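Local coordinates for hypothetical Membrane Spanning Protein (Bacillus cereus, PDB 2FB5) that probably condenses two ATP molecules into cyclic di-AMP as a diadenylate cyclase required for efficient spore formation, at residues Y65-Y69 / S193-N197; A94-R100 / D179-V185; T112-L118 / N142-A148; L133-V138 / A148-L152. The contacts are given in a common frame with arbitrary orientation. Numbering follows the deposited sequence.

Contact 1: Y65-Y69 / S193-N197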
loop_
_atom_site.group_PDB
_atom_site.type_symbol
_atom_site.label_atom_id
_atom_site.label_comp_id
_atom_site.label_asym_id
_atom_site.label_seq_id
_atom_site.Cartn_x
_atom_site.Cartn_y
_atom_site.Cartn_z
ATOM N N TYR A 65 -4.272 12.151 11.977
ATOM C CA TYR A 65 -3.655 12.837 10.841
ATOM C C TYR A 65 -2.149 13.079 10.990
ATOM O O TYR A 65 -1.412 12.945 10.013
ATOM C CB TYR A 65 -4.400 14.112 10.472
ATOM C CG TYR A 65 -5.731 13.801 9.820
ATOM C CD1 TYR A 65 -5.782 13.225 8.544
ATOM C CD2 TYR A 65 -6.931 14.040 10.485
ATOM C CE1 TYR A 65 -6.989 12.919 7.943
ATOM C CE2 TYR A 65 -8.165 13.722 9.884
ATOM C CZ TYR A 65 -8.178 13.177 8.614
ATOM O OH TYR A 65 -9.372 12.871 7.994
ATOM N N ILE A 66 -1.694 13.417 12.191
ATOM C CA ILE A 66 -0.256 13.612 12.425
ATOM C C ILE A 66 0.452 12.297 12.089
ATOM O O ILE A 66 1.434 12.290 11.352
ATOM C CB ILE A 66 0.056 14.116 13.867
ATOM C CG1 ILE A 66 -0.394 15.576 14.080
ATOM C CG2 ILE A 66 1.549 13.930 14.250
ATOM C CD1 ILE A 66 0.030 16.580 12.989
ATOM N N GLN A 67 -0.089 11.187 12.596
ATOM C CA GLN A 67 0.444 9.849 12.322
ATOM C C GLN A 67 0.436 9.483 10.834
ATOM O O GLN A 67 1.448 9.026 10.310
ATOM C CB GLN A 67 -0.297 8.799 13.169
ATOM C CG GLN A 67 -0.000 7.311 12.835
ATOM C CD GLN A 67 1.435 6.877 13.094
ATOM O OE1 GLN A 67 2.173 7.520 13.851
ATOM N NE2 GLN A 67 1.829 5.750 12.484
ATOM N N ALA A 68 -0.696 9.691 10.160
ATOM C CA ALA A 68 -0.856 9.325 8.761
ATOM C C ALA A 68 0.007 10.186 7.833
ATOM O O ALA A 68 0.610 9.671 6.882
ATOM C CB ALA A 68 -2.343 9.401 8.341
ATOM N N TYR A 69 0.069 11.485 8.114
ATOM C CA TYR A 69 0.837 12.420 7.279
ATOM C C TYR A 69 2.343 12.442 7.553
ATOM O O TYR A 69 3.130 12.739 6.653
ATOM C CB TYR A 69 0.299 13.840 7.421
ATOM C CG TYR A 69 -1.096 14.058 6.881
ATOM C CD1 TYR A 69 -1.581 13.317 5.795
ATOM C CD2 TYR A 69 -1.923 15.028 7.438
ATOM C CE1 TYR A 69 -2.875 13.530 5.297
ATOM C CE2 TYR A 69 -3.203 15.247 6.957
ATOM C CZ TYR A 69 -3.675 14.504 5.886
ATOM O OH TYR A 69 -4.954 14.734 5.405
ATOM N N SER A 193 -2.116 24.614 14.808
ATOM C CA SER A 193 -2.580 24.293 13.461
ATOM C C SER A 193 -1.492 23.543 12.685
ATOM O O SER A 193 -0.328 23.538 13.094
ATOM C CB SER A 193 -2.857 25.592 12.698
ATOM O OG SER A 193 -3.835 26.378 13.340
ATOM N N PHE A 194 -1.863 22.915 11.574
ATOM C CA PHE A 194 -0.868 22.630 10.533
ATOM C C PHE A 194 -1.386 23.032 9.172
ATOM O O PHE A 194 -2.598 23.001 8.937
ATOM C CB PHE A 194 -0.370 21.177 10.533
ATOM C CG PHE A 194 -1.409 20.157 10.135
ATOM C CD1 PHE A 194 -1.694 19.915 8.799
ATOM C CD2 PHE A 194 -2.062 19.404 11.104
ATOM C CE1 PHE A 194 -2.637 18.963 8.425
ATOM C CE2 PHE A 194 -3.005 18.439 10.737
ATOM C CZ PHE A 194 -3.294 18.228 9.394
ATOM N N ALA A 195 -0.471 23.424 8.296
ATOM C CA ALA A 195 -0.799 23.674 6.903
ATOM C C ALA A 195 -0.333 22.509 6.050
ATOM O O ALA A 195 0.776 21.982 6.232
ATOM C CB ALA A 195 -0.151 24.966 6.408
ATOM N N LEU A 196 -1.186 22.125 5.110
ATOM C CA LEU A 196 -0.880 21.072 4.158
ATOM C C LEU A 196 -1.589 21.393 2.847
ATOM O O LEU A 196 -2.803 21.604 2.818
ATOM C CB LEU A 196 -1.319 19.706 4.683
ATOM C CG LEU A 196 -0.953 18.504 3.798
ATOM C CD1 LEU A 196 0.543 18.202 3.876
ATOM C CD2 LEU A 196 -1.777 17.287 4.210
ATOM N N ASN A 197 -0.821 21.451 1.771
ATOM C CA ASN A 197 -1.374 21.724 0.438
ATOM C C ASN A 197 -2.275 22.970 0.378
ATOM O O ASN A 197 -3.361 22.952 -0.216
ATOM C CB ASN A 197 -2.088 20.474 -0.131
ATOM C CG ASN A 197 -2.502 20.645 -1.601
ATOM O OD1 ASN A 197 -1.773 21.243 -2.400
ATOM N ND2 ASN A 197 -3.679 20.118 -1.956
#
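Helix 65-69 and strand 193-196 meet through side chains alone, their axes 11.9 Å apart at closest approach and inclined by 33°. Such a gap must be bridged by large residues, and aromatic rings do most of the work. The apolar packing centres on Phe194: its CD2 lies 4.0 Å from Ile66 CD1, and its CZ lies 4.4 Å from Tyr65 CB and 3.9 Å from Tyr69 CE2. The Tyr69 and Phe194 rings meet obliquely, centroids 6.0 Å apart and planes at 79°. A CH-pi contact covers one face of the Tyr69 ring, where Leu196 CD2 stands 3.8 Å from the centroid, 14° off the normal. Tyr65 and Tyr69, one turn apart (Tyr69 N to Tyr65 O 2.8 Å), face the strand; Ile66 points sideways but its tip swings in. The packing lays helix 47-70 against the sheet, where Phe194 also touches Leu181 and Leu183 of strand 181-185 and Tyr201 and Ile203 of strand 199-203.

Contact 2: A94-R100 / D179-V185; sequences ALIVVER and DALILVV
Strands 94-98 and 181-185, in the middle of the cyclase domain's mixed sheet, pair antiparallel at 167°, axes 4.6 Å apart. Hydrogen bonds run Ala94 N to Val185 O 3.1 Å, Val185 N to Ala94 O 2.9 Å, Ile96 N to Leu183 O and Leu183 N to Ile96 O both 2.8 Å, Val98 N to Leu181 O 2.8 Å; Leu95-Val184 and Val97-Ile182 are non-hydrogen-bonded pairs. Branched aliphatics suit these buried strands. Leu95 (t, p) sets CD1 3.6 Å from Ile182 CG2; Val97 (t) puts CG2 3.9 Å from CG1 of Ile182 (m, chi2 96°, between wells), beneath helix 166-175. Opposite, Ile96 (m, t) and Leu183 (m, chi2 146°), with Ala94 and Val185, meet helix 77-90; Val98 (t) CG2 lies 4.3 Å from Leu183 CD1. Arg100 (m, t, p) donates from NH1 to Asp179 O (3.0 Å), from NE to Tyr69 O. Asp179 (p) OD2 accepts from Asn101 N; a water donates to Asp179 OD1 (2.7 Å) and accepts from Arg100 N (2.8 Å). Directed hydrogen bonds thus fasten the sheet's end.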
loop_
_atom_site.group_PDB
_atom_site.type_symbol
_atom_site.label_atom_id
_atom_site.label_comp_id
_atom_site.label_asym_id
_atom_site.label_seq_id
_atom_site.Cartn_x
_atom_site.Cartn_y
_atom_site.Cartn_z
ATOM N N ALA A 94 5.285 29.412 17.404
ATOM C CA ALA A 94 6.175 28.403 16.855
ATOM C C ALA A 94 5.777 28.113 15.432
ATOM O O ALA A 94 4.605 28.216 15.089
ATOM C CB ALA A 94 6.122 27.116 17.687
ATOM N N LEU A 95 6.758 27.722 14.621
ATOM C CA LEU A 95 6.552 27.434 13.212
ATOM C C LEU A 95 7.514 26.309 12.839
ATOM O O LEU A 95 8.719 26.543 12.727
ATOM C CB LEU A 95 6.835 28.696 12.378
ATOM C CG LEU A 95 6.630 28.673 10.868
ATOM C CD1 LEU A 95 5.181 28.417 10.508
ATOM C CD2 LEU A 95 7.084 30.018 10.256
ATOM N N ILE A 96 6.987 25.092 12.689
ATOM C CA ILE A 96 7.818 23.906 12.470
ATOM C C ILE A 96 7.481 23.204 11.162
ATOM O O ILE A 96 6.402 22.620 11.016
ATOM C CB ILE A 96 7.692 22.874 13.631
ATOM C CG1 ILE A 96 8.067 23.530 14.974
ATOM C CG2 ILE A 96 8.562 21.653 13.327
ATOM C CD1 ILE A 96 7.943 22.609 16.226
ATOM N N VAL A 97 8.414 23.269 10.217
ATOM C CA VAL A 97 8.276 22.624 8.907
ATOM C C VAL A 97 8.750 21.171 9.012
ATOM O O VAL A 97 9.882 20.918 9.430
ATOM C CB VAL A 97 9.156 23.333 7.853
ATOM C CG1 VAL A 97 9.118 22.588 6.512
ATOM C CG2 VAL A 97 8.706 24.787 7.658
ATOM N N VAL A 98 7.898 20.217 8.642
ATOM C CA VAL A 98 8.370 18.850 8.517
ATOM C C VAL A 98 8.477 18.496 7.042
ATOM O O VAL A 98 7.465 18.430 6.344
ATOM C CB VAL A 98 7.470 17.842 9.253
ATOM C CG1 VAL A 98 8.088 16.455 9.183
ATOM C CG2 VAL A 98 7.262 18.294 10.697
ATOM N N GLU A 99 9.712 18.305 6.578
ATOM C CA GLU A 99 9.977 17.891 5.212
ATOM C C GLU A 99 9.348 16.534 4.954
ATOM O O GLU A 99 9.462 15.610 5.785
ATOM C CB GLU A 99 11.482 17.813 4.942
ATOM C CG GLU A 99 11.825 17.655 3.466
ATOM C CD GLU A 99 13.317 17.801 3.175
ATOM O OE1 GLU A 99 13.981 18.653 3.805
ATOM O OE2 GLU A 99 13.824 17.055 2.310
ATOM N N ARG A 100 8.669 16.424 3.817
ATOM C CA ARG A 100 8.030 15.159 3.446
ATOM C C ARG A 100 8.713 14.592 2.187
ATOM O O ARG A 100 9.930 14.377 2.215
ATOM C CB ARG A 100 6.480 15.296 3.394
ATOM C CG ARG A 100 5.875 15.503 4.811
ATOM C CD ARG A 100 4.369 15.785 4.835
ATOM N NE ARG A 100 3.530 14.594 4.674
ATOM C CZ ARG A 100 2.716 14.388 3.640
ATOM N NH1 ARG A 100 2.636 15.284 2.667
ATOM N NH2 ARG A 100 1.981 13.289 3.573
ATOM N N ASP A 179 4.948 19.612 -0.651
ATOM C CA ASP A 179 4.146 18.686 0.126
ATOM C C ASP A 179 4.557 18.705 1.608
ATOM O O ASP A 179 4.165 17.833 2.379
ATOM C CB ASP A 179 4.244 17.262 -0.463
ATOM C CG ASP A 179 5.546 16.561 -0.098
ATOM O OD1 ASP A 179 6.596 17.237 -0.024
ATOM O OD2 ASP A 179 5.529 15.324 0.109
ATOM N N ALA A 180 5.342 19.700 2.019
ATOM C CA ALA A 180 5.710 19.802 3.448
ATOM C C ALA A 180 4.480 19.991 4.338
ATOM O O ALA A 180 3.493 20.584 3.919
ATOM C CB ALA A 180 6.700 20.942 3.678
ATOM N N LEU A 181 4.538 19.467 5.565
ATOM C CA LEU A 181 3.507 19.759 6.543
ATOM C C LEU A 181 4.090 20.781 7.512
ATOM O O LEU A 181 5.186 20.581 8.020
ATOM C CB LEU A 181 3.083 18.477 7.283
ATOM C CG LEU A 181 1.926 18.638 8.271
ATOM C CD1 LEU A 181 1.092 17.379 8.285
ATOM C CD2 LEU A 181 2.425 18.981 9.702
ATOM N N ILE A 182 3.381 21.872 7.769
ATOM C CA ILE A 182 3.938 22.937 8.627
ATOM C C ILE A 182 3.057 23.190 9.852
ATOM O O ILE A 182 1.928 23.649 9.726
ATOM C CB ILE A 182 4.213 24.270 7.849
ATOM C CG1 ILE A 182 5.062 24.014 6.595
ATOM C CG2 ILE A 182 4.953 25.288 8.729
ATOM C CD1 ILE A 182 4.238 23.845 5.299
ATOM N N LEU A 183 3.603 22.900 11.030
ATOM C CA LEU A 183 2.909 23.103 12.291
ATOM C C LEU A 183 3.070 24.543 12.745
ATOM O O LEU A 183 4.143 25.133 12.585
ATOM C CB LEU A 183 3.480 22.154 13.366
ATOM C CG LEU A 183 3.167 20.681 13.070
ATOM C CD1 LEU A 183 4.299 19.767 13.517
ATOM C CD2 LEU A 183 1.850 20.253 13.739
ATOM N N VAL A 184 2.001 25.105 13.312
ATOM C CA VAL A 184 2.022 26.467 13.848
ATOM C C VAL A 184 1.443 26.466 15.264
ATOM O O VAL A 184 0.466 25.767 15.529
ATOM C CB VAL A 184 1.191 27.449 12.972
ATOM C CG1 VAL A 184 1.356 28.876 13.449
ATOM C CG2 VAL A 184 1.603 27.369 11.513
ATOM N N VAL A 185 2.074 27.220 16.168
ATOM C CA VAL A 185 1.483 27.590 17.461
ATOM C C VAL A 185 1.325 29.103 17.417
ATOM O O VAL A 185 2.270 29.829 17.108
ATOM C CB VAL A 185 2.351 27.184 18.693
ATOM C CG1 VAL A 185 1.635 27.531 20.014
ATOM C CG2 VAL A 185 2.688 25.702 18.666
HETATM O O HOH W 1 8.386 18.283 1.770
#

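Contact 3: T112-L118 / N142-A148; sequences TTLNAHL and NNHIVSA
Strands 112-117 and 144-147 run antiparallel (168°, axes 4.3 Å apart), interrupted by a G1 beta bulge: Asn115 and Ala116 both face Ile145, shifting the register by one. Asn115 is the left-handed bulge residue (45/47); asparagine tolerates positive phi better than most residues. Along the second strand, Asn142, also at positive phi (56/-111), leads in from the hairpin turn. Asn143 O accepts from Leu118 N (3.1 Å) and takes a 2.6 Å hydrogen bond from a water that also lies 2.7 Å from His117 ND1. His144 pairs, non-hydrogen-bonded, with His117, their side chains diverging; its CA sits 3.1 Å from Ala116 O. Ile145 (m, t) pairs with Ala116: Ile145 N to Ala116 O 2.8 Å, Ala116 N to Ile145 O 2.9 Å. Its CG1 packs 3.9 Å from Leu118 CG. Val146 dips to helical angles (-68/-49), and its O accepts from Leu114 N (2.8 Å) and Asn115 N (2.9 Å). Ser147 (p) faces Thr113. Ala148 exchanges two 3.0 Å bonds with Thr112, N to O each way, and its small CB meets Leu114 CD1 at 3.9 Å. Even at the bulge, backbone bonding persists by sharing one carbonyl, while Leu114, Ala116, Ile145, Leu118 and Ala148 make the apolar packing under helix 120-126.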
loop_
_atom_site.group_PDB
_atom_site.type_symbol
_atom_site.label_atom_id
_atom_site.label_comp_id
_atom_site.label_asym_id
_atom_site.label_seq_id
_atom_site.Cartn_x
_atom_site.Cartn_y
_atom_site.Cartn_z
ATOM N N THR A 112 19.843 29.939 10.674
ATOM C CA THR A 112 21.008 29.330 11.300
ATOM C C THR A 112 20.926 27.816 11.124
ATOM O O THR A 112 19.892 27.221 11.387
ATOM C CB THR A 112 21.022 29.663 12.809
ATOM O OG1 THR A 112 21.375 31.042 12.987
ATOM C CG2 THR A 112 22.016 28.797 13.586
ATOM N N THR A 113 22.019 27.197 10.685
ATOM C CA THR A 113 22.072 25.745 10.517
ATOM C C THR A 113 22.432 25.095 11.851
ATOM O O THR A 113 23.393 25.515 12.506
ATOM C CB THR A 113 23.115 25.370 9.436
ATOM O OG1 THR A 113 22.633 25.788 8.155
ATOM C CG2 THR A 113 23.362 23.855 9.384
ATOM N N LEU A 114 21.654 24.091 12.248
ATOM C CA LEU A 114 21.930 23.310 13.464
ATOM C C LEU A 114 22.338 21.864 13.178
ATOM O O LEU A 114 23.242 21.333 13.833
ATOM C CB LEU A 114 20.701 23.285 14.380
ATOM C CG LEU A 114 20.291 24.512 15.197
ATOM C CD1 LEU A 114 19.532 25.522 14.361
ATOM C CD2 LEU A 114 19.405 24.040 16.336
ATOM N N ASN A 115 21.658 21.208 12.232
ATOM C CA ASN A 115 21.853 19.765 12.013
ATOM C C ASN A 115 21.878 19.002 13.350
ATOM O O ASN A 115 22.747 18.151 13.573
ATOM C CB ASN A 115 23.135 19.492 11.215
ATOM C CG ASN A 115 23.083 20.058 9.807
ATOM O OD1 ASN A 115 22.028 20.094 9.185
ATOM N ND2 ASN A 115 24.227 20.491 9.297
ATOM N N ALA A 116 20.908 19.304 14.216
ATOM C CA ALA A 116 20.864 18.774 15.601
ATOM C C ALA A 116 19.930 17.590 15.774
ATOM O O ALA A 116 18.948 17.454 15.045
ATOM C CB ALA A 116 20.421 19.879 16.554
ATOM N N HIS A 117 20.219 16.764 16.778
ATOM C CA HIS A 117 19.301 15.746 17.236
ATOM C C HIS A 117 18.008 16.440 17.679
ATOM O O HIS A 117 18.030 17.398 18.464
ATOM C CB HIS A 117 19.959 14.947 18.385
ATOM C CG HIS A 117 19.064 13.933 19.036
ATOM N ND1 HIS A 117 18.407 12.946 18.329
ATOM C CD2 HIS A 117 18.770 13.719 20.344
ATOM C CE1 HIS A 117 17.714 12.193 19.170
ATOM N NE2 HIS A 117 17.915 12.644 20.398
ATOM N N LEU A 118 16.878 15.985 17.139
ATOM C CA LEU A 118 15.590 16.585 17.487
ATOM C C LEU A 118 15.138 16.055 18.828
ATOM O O LEU A 118 14.988 14.839 18.995
ATOM C CB LEU A 118 14.530 16.254 16.444
ATOM C CG LEU A 118 13.139 16.906 16.581
ATOM C CD1 LEU A 118 12.448 16.883 15.247
ATOM C CD2 LEU A 118 12.259 16.230 17.630
ATOM N N ASN A 142 13.333 14.212 9.048
ATOM C CA ASN A 142 13.329 12.963 9.818
ATOM C C ASN A 142 13.557 13.239 11.309
ATOM O O ASN A 142 12.694 13.841 11.949
ATOM C CB ASN A 142 14.317 11.937 9.216
ATOM C CG ASN A 142 14.056 10.508 9.694
ATOM O OD1 ASN A 142 13.036 10.218 10.329
ATOM N ND2 ASN A 142 14.993 9.604 9.387
ATOM N N ASN A 143 14.707 12.841 11.860
ATOM C CA ASN A 143 14.959 13.004 13.288
ATOM C C ASN A 143 15.996 14.095 13.595
ATOM O O ASN A 143 16.617 14.088 14.662
ATOM C CB ASN A 143 15.364 11.660 13.945
ATOM C CG ASN A 143 14.393 10.533 13.623
ATOM O OD1 ASN A 143 14.800 9.452 13.156
ATOM N ND2 ASN A 143 13.106 10.778 13.849
ATOM N N HIS A 144 16.170 15.033 12.659
ATOM C CA HIS A 144 17.093 16.149 12.860
ATOM C C HIS A 144 16.372 17.484 12.739
ATOM O O HIS A 144 15.438 17.624 11.954
ATOM C CB HIS A 144 18.235 16.128 11.824
ATOM C CG HIS A 144 19.239 15.040 12.042
ATOM N ND1 HIS A 144 20.425 15.246 12.715
ATOM C CD2 HIS A 144 19.248 13.742 11.661
ATOM C CE1 HIS A 144 21.107 14.116 12.768
ATOM N NE2 HIS A 144 20.416 13.185 12.140
ATOM N N ILE A 145 16.818 18.454 13.526
ATOM C CA ILE A 145 16.455 19.840 13.332
ATOM C C ILE A 145 17.543 20.365 12.412
ATOM O O ILE A 145 18.695 20.521 12.822
ATOM C CB ILE A 145 16.391 20.596 14.694
ATOM C CG1 ILE A 145 15.220 20.055 15.532
ATOM C CG2 ILE A 145 16.300 22.121 14.505
ATOM C CD1 ILE A 145 15.243 20.472 16.998
ATOM N N VAL A 146 17.197 20.586 11.149
ATOM C CA VAL A 146 18.185 21.028 10.169
ATOM C C VAL A 146 18.644 22.446 10.509
ATOM O O VAL A 146 19.845 22.729 10.547
ATOM C CB VAL A 146 17.622 20.990 8.715
ATOM C CG1 VAL A 146 18.683 21.442 7.705
ATOM C CG2 VAL A 146 17.118 19.591 8.355
ATOM N N SER A 147 17.676 23.335 10.737
ATOM C CA SER A 147 17.931 24.753 10.871
ATOM C C SER A 147 16.769 25.443 11.567
ATOM O O SER A 147 15.694 24.855 11.718
ATOM C CB SER A 147 18.129 25.373 9.481
ATOM O OG SER A 147 17.100 24.945 8.611
ATOM N N ALA A 148 16.989 26.700 11.961
ATOM C CA ALA A 148 15.983 27.506 12.650
ATOM C C ALA A 148 16.070 28.940 12.167
ATOM O O ALA A 148 17.009 29.302 11.457
ATOM C CB ALA A 148 16.200 27.444 14.173
HETATM O O HOH W 2 18.471 12.546 15.690
#

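Contact 4: L133-V138 / A148-L152; sequences LHDGAV and AANIL
This is a bulged antiparallel pairing at the open end of the beta hairpin made by strands 137-141 and 144-150, where a loop enters the sheet. The loop carries Asp135-Gly136-Ala137, the DGA signature of diadenylate cyclase domains, which in relatives belongs to the nucleotide site. Ala137 and Asn150 form the hydrogen-bonded pair (CA-CA 4.6 Å): Ala137 N to Asn150 O and Asn150 N to Ala137 O, both 2.9 Å. Ala149 and Asn150 both face Ala137, a G1 beta bulge, with Ala149 left-handed (57/29). Gly136 adopts 135/-173, its CA 3.9 Å from Ala149 CA and 3.4 Å from Asn150 O; a side chain would collide with Ala149 and Asn150, so glycine alone fits. A water donates to Leu133 O (2.7 Å) and weakly to Gly136 O (3.1 Å) and accepts from Ala149 N (2.9 Å). Small alanines allow the close approach: Ala137 CB meets Leu152 CD1 (3.7 Å), Val138 (t) CG2 meets Ala148 CB (3.8 Å), and Leu133 (m, t) CD2 lies 4.3 Å from Ala149 CB. On one flank Ala137 and Leu152 rest on Leu95 of strand 94-98; on the other, Leu133, Val138 and Ala148 touch Ile126 of helix 120-126.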
loop_
_atom_site.group_PDB
_atom_site.type_symbol
_atom_site.label_atom_id
_atom_site.label_comp_id
_atom_site.label_asym_id
_atom_site.label_seq_id
_atom_site.Cartn_x
_atom_site.Cartn_y
_atom_site.Cartn_z
ATOM N N LEU A 133 16.815 32.704 18.247
ATOM C CA LEU A 133 16.352 31.775 17.192
ATOM C C LEU A 133 14.832 31.655 17.024
ATOM O O LEU A 133 14.340 30.877 16.185
ATOM C CB LEU A 133 16.990 30.382 17.371
ATOM C CG LEU A 133 18.504 30.250 17.176
ATOM C CD1 LEU A 133 18.972 28.824 17.494
ATOM C CD2 LEU A 133 18.932 30.643 15.758
ATOM N N HIS A 134 14.089 32.440 17.799
ATOM C CA HIS A 134 12.647 32.284 17.876
ATOM C C HIS A 134 11.922 32.832 16.639
ATOM O O HIS A 134 10.861 32.345 16.300
ATOM C CB HIS A 134 12.099 32.918 19.160
ATOM C CG HIS A 134 11.923 34.402 19.068
ATOM N ND1 HIS A 134 10.708 34.991 18.792
ATOM C CD2 HIS A 134 12.819 35.414 19.161
ATOM C CE1 HIS A 134 10.858 36.303 18.740
ATOM N NE2 HIS A 134 12.132 36.586 18.956
ATOM N N ASP A 135 12.503 33.822 15.970
ATOM C CA ASP A 135 11.813 34.522 14.878
ATOM C C ASP A 135 12.062 33.845 13.520
ATOM O O ASP A 135 13.046 34.129 12.845
ATOM C CB ASP A 135 12.237 36.005 14.872
ATOM C CG ASP A 135 11.504 36.844 13.821
ATOM O OD1 ASP A 135 10.367 36.500 13.448
ATOM O OD2 ASP A 135 12.077 37.865 13.371
ATOM N N GLY A 136 11.154 32.965 13.114
ATOM C CA GLY A 136 11.292 32.235 11.853
ATOM C C GLY A 136 10.962 30.769 12.063
ATOM O O GLY A 136 10.523 30.390 13.140
ATOM N N ALA A 137 11.177 29.950 11.036
ATOM C CA ALA A 137 10.760 28.552 11.045
ATOM C C ALA A 137 11.895 27.604 11.384
ATOM O O ALA A 137 13.036 27.814 10.974
ATOM C CB ALA A 137 10.186 28.169 9.691
ATOM N N VAL A 138 11.558 26.539 12.102
ATOM C CA VAL A 138 12.439 25.389 12.218
ATOM C C VAL A 138 12.160 24.443 11.048
ATOM O O VAL A 138 11.006 24.252 10.668
ATOM C CB VAL A 138 12.223 24.665 13.570
ATOM C CG1 VAL A 138 12.617 23.195 13.489
ATOM C CG2 VAL A 138 13.015 25.368 14.645
ATOM N N ALA A 148 16.989 26.700 11.961
ATOM C CA ALA A 148 15.983 27.506 12.650
ATOM C C ALA A 148 16.070 28.940 12.167
ATOM O O ALA A 148 17.009 29.302 11.457
ATOM C CB ALA A 148 16.200 27.444 14.173
ATOM N N ALA A 149 15.108 29.762 12.581
ATOM C CA ALA A 149 15.032 31.158 12.155
ATOM C C ALA A 149 14.961 31.266 10.622
ATOM O O ALA A 149 15.414 32.252 10.021
ATOM C CB ALA A 149 16.205 31.962 12.728
ATOM N N ASN A 150 14.395 30.236 9.992
ATOM C CA ASN A 150 14.294 30.195 8.524
ATOM C C ASN A 150 13.191 31.131 8.025
ATOM O O ASN A 150 12.222 31.392 8.744
ATOM C CB ASN A 150 14.032 28.758 8.027
ATOM C CG ASN A 150 15.135 27.773 8.420
ATOM O OD1 ASN A 150 14.859 26.647 8.855
ATOM N ND2 ASN A 150 16.379 28.188 8.285
ATOM N N ILE A 151 13.337 31.610 6.792
ATOM C CA ILE A 151 12.310 32.424 6.132
ATOM C C ILE A 151 11.572 31.611 5.066
ATOM O O ILE A 151 12.198 31.045 4.167
ATOM C CB ILE A 151 12.928 33.679 5.479
ATOM C CG1 ILE A 151 13.598 34.547 6.552
ATOM C CG2 ILE A 151 11.850 34.495 4.713
ATOM C CD1 ILE A 151 14.590 35.552 5.992
ATOM N N LEU A 152 10.247 31.562 5.180
ATOM C CA LEU A 152 9.380 30.836 4.249
ATOM C C LEU A 152 8.615 31.817 3.361
ATOM O O LEU A 152 8.427 32.963 3.765
ATOM C CB LEU A 152 8.346 30.051 5.038
ATOM C CG LEU A 152 8.682 28.655 5.560
ATOM C CD1 LEU A 152 10.116 28.542 6.050
ATOM C CD2 LEU A 152 7.680 28.273 6.644
HETATM O O HOH W 3 13.011 29.221 14.517
#

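From the N terminus, helix 47-70 opens contact 1, strand 94-98 opens contact 2, strand 112-117 opens contact 3 and the loop at 133-138 opens contact 4. Closure follows at 142-148 for contact 3 and 148-152 for contact 4, whose segments alternate, so these two cross and share Ala148. Strand 181-185 then closes contact 2 around both, and strand 192-196 closes contact 1 around everything. Contacts 2, 3 and 4 build successive parts of one mixed sheet: Val97 N to Val138 O joins 2 to 4, while Ala195 N to Ile182 O joins 1 to 2. Contact 1 fixes the N-terminal helical part to this sheet, aided by Arg100 NE on Tyr69 O.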